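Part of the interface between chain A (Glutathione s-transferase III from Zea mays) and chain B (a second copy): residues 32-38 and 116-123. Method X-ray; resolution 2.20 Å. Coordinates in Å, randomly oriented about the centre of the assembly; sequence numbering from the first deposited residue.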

# COMPACT_ATOMS: atom_id res chain seq x y z
N PRO A 32 16.89 -21.69 -20.69
CA PRO A 32 15.60 -21.10 -20.30
C PRO A 32 14.70 -22.24 -19.82
O PRO A 32 14.76 -23.34 -20.37
N VAL A 33 13.92 -22.00 -18.76
CA VAL A 33 13.05 -23.02 -18.19
C VAL A 33 11.62 -22.60 -17.94
O VAL A 33 11.32 -21.43 -17.72
N ASP A 34 10.75 -23.59 -18.02
CA ASP A 34 9.33 -23.41 -17.77
C ASP A 34 9.20 -23.61 -16.27
O ASP A 34 9.41 -24.71 -15.77
N LEU A 35 8.90 -22.52 -15.56
CA LEU A 35 8.75 -22.54 -14.10
C LEU A 35 7.49 -23.27 -13.66
O LEU A 35 7.53 -24.18 -12.82
N THR A 36 6.37 -22.83 -14.22
CA THR A 36 5.07 -23.41 -13.92
C THR A 36 4.21 -23.30 -15.17
O THR A 36 3.18 -23.97 -15.28
N THR A 37 4.70 -22.53 -16.14
CA THR A 37 4.03 -22.24 -17.41
C THR A 37 3.59 -23.45 -18.24
O THR A 37 3.34 -23.32 -19.42
N GLY A 38 3.52 -24.62 -17.62
CA GLY A 38 3.07 -25.81 -18.31
C GLY A 38 1.71 -26.28 -17.77
O GLY A 38 1.17 -27.30 -18.24
N GLN B 116 2.26 -11.86 -10.61
CA GLN B 116 2.92 -12.32 -9.41
C GLN B 116 3.33 -13.80 -9.45
O GLN B 116 4.39 -14.18 -8.95
N LEU B 117 2.49 -14.65 -10.04
CA LEU B 117 2.75 -16.08 -10.05
C LEU B 117 3.57 -16.62 -11.22
O LEU B 117 4.14 -17.70 -11.10
N LEU B 118 3.62 -15.88 -12.33
CA LEU B 118 4.37 -16.31 -13.52
C LEU B 118 5.57 -15.46 -13.90
O LEU B 118 6.65 -15.99 -14.13
N VAL B 119 5.35 -14.15 -13.99
CA VAL B 119 6.39 -13.20 -14.38
C VAL B 119 7.50 -12.97 -13.33
O VAL B 119 8.68 -13.11 -13.63
N ARG B 120 7.10 -12.59 -12.12
CA ARG B 120 8.06 -12.33 -11.06
C ARG B 120 9.05 -13.43 -10.78
O ARG B 120 10.22 -13.15 -10.61
N PRO B 121 8.58 -14.68 -10.64
CA PRO B 121 9.54 -15.74 -10.37
C PRO B 121 10.51 -15.86 -11.56
O PRO B 121 11.68 -16.13 -11.37
N LEU B 122 10.04 -15.63 -12.78
CA LEU B 122 10.94 -15.70 -13.94
C LEU B 122 12.02 -14.61 -13.87
O LEU B 122 13.08 -14.72 -14.49
N LEU B 123 11.75 -13.58 -13.11
CA LEU B 123 12.66 -12.47 -12.93
C LEU B 123 13.40 -12.51 -11.59
O LEU B 123 13.93 -11.49 -11.14

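The contact between these stretches is built round three leucines, Leu A35, Leu B118 and Leu B122, and no direct hydrogen bond crosses it. Leu A35 covers the most surface. It lies in an irregular segment of chain A, and its CA-to-CB bond points toward the helix of chain B. Its chi1 of -109° falls between the usual wells, with chi2 in p, and this conformation carries CD2 to within 3.5 Å of CB of Pro B121 and 3.7 Å of CD2 of Leu B122. A flexible, branched aliphatic chain suits this place, since its methyl can settle against both neighbours at once. The CA-to-CB bond of Pro B121 points toward chain A, and the residue offers a compact apolar ring; lacking an amide hydrogen, it also fits the kink in the helix, where its N has no bond to the turn before.

The CA-to-CB bonds of Leu B122 and Leu B118 both point sideways, but the ends of these side chains come nearer to chain A. Each has chi1 in m and chi2 in t, a common leucine pair in helices. CD2 of Leu B122 also lies 4.0 Å from the backbone O of Val A33. CD2 of Leu B118 meets the two threonines, 3.1 Å from OG1 of Thr A36, a tight approach, and 3.9 Å from OG1 of Thr A37.

These threonines, both poorly ordered, bring hydroxyls to a contact formed largely by leucine and proline side chains, where water joins them to the helix backbone. The CA-to-CB bond of Thr A36 points toward chain B, with chi1 in p; its OG1 lies 2.9 Å from the O of water 1, which donates to O of Leu B117 at 3.1 Å. The CA-to-CB bond of Thr A37 points sideways, with chi1 at -28°; a weak hydrogen bond of 3.3 Å links OG1 of Thr A37 and the O of water 2, which donates to O of Leu B118 at 3.0 Å.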

# COMPACT_ATOMS: atom_id res chain seq x y z
CB PRO A 32 15.08 -20.49 -21.60
CG PRO A 32 16.35 -20.11 -22.31
CD PRO A 32 17.21 -21.35 -22.08
CB VAL A 33 13.59 -23.62 -16.86
CG1 VAL A 33 14.60 -24.72 -17.16
CG2 VAL A 33 14.20 -22.53 -15.96
CB ASP A 34 8.54 -24.50 -18.51
CG ASP A 34 7.05 -24.22 -18.54
OD1 ASP A 34 6.37 -24.45 -17.52
OD2 ASP A 34 6.55 -23.79 -19.61
CB LEU A 35 8.74 -21.12 -13.56
CG LEU A 35 9.98 -20.72 -12.79
CD1 LEU A 35 11.23 -21.16 -13.53
CD2 LEU A 35 9.96 -19.23 -12.60
CB THR A 36 4.38 -22.64 -12.76
OG1 THR A 36 4.26 -21.25 -13.10
CG2 THR A 36 5.17 -22.79 -11.43
CB THR A 37 4.90 -21.25 -18.31
OG1 THR A 37 5.73 -20.41 -17.49
CG2 THR A 37 3.99 -20.35 -19.15
CB GLN B 116 2.01 -12.11 -8.20
CG GLN B 116 1.70 -10.70 -7.88
CD GLN B 116 2.89 -9.99 -7.36
OE1 GLN B 116 3.77 -10.60 -6.75
NE2 GLN B 116 2.96 -8.71 -7.60
CB LEU B 117 1.42 -16.86 -9.93
CG LEU B 117 0.52 -16.53 -8.74
CD1 LEU B 117 -0.89 -17.09 -8.95
CD2 LEU B 117 1.14 -17.09 -7.48
CB LEU B 118 3.46 -16.38 -14.73
CG LEU B 118 2.56 -17.59 -14.80
CD1 LEU B 118 1.74 -17.50 -16.06
CD2 LEU B 118 3.40 -18.85 -14.79
CB VAL B 119 5.76 -11.85 -14.73
CG1 VAL B 119 6.84 -10.83 -15.18
CG2 VAL B 119 4.66 -12.05 -15.80
CB ARG B 120 7.36 -11.93 -9.76
CG ARG B 120 6.71 -10.60 -9.90
CD ARG B 120 6.41 -10.01 -8.57
NE ARG B 120 7.64 -9.72 -7.86
CZ ARG B 120 7.71 -9.56 -6.54
NH1 ARG B 120 6.60 -9.65 -5.80
NH2 ARG B 120 8.88 -9.33 -5.97
CB PRO B 121 8.64 -16.97 -10.24
CG PRO B 121 7.36 -16.41 -9.75
CD PRO B 121 7.20 -15.20 -10.60
CB LEU B 122 10.16 -15.55 -15.24
CG LEU B 122 9.30 -16.72 -15.72
CD1 LEU B 122 8.49 -16.30 -16.94
CD2 LEU B 122 10.17 -17.93 -16.05
CB LEU B 123 11.87 -11.17 -13.01
CG LEU B 123 11.68 -10.43 -14.33
CD1 LEU B 123 11.72 -11.37 -15.53
CD2 LEU B 123 10.34 -9.70 -14.20
O HOH W 1 6.36 -19.58 -12.11
O HOH W 2 6.94 -18.96 -14.73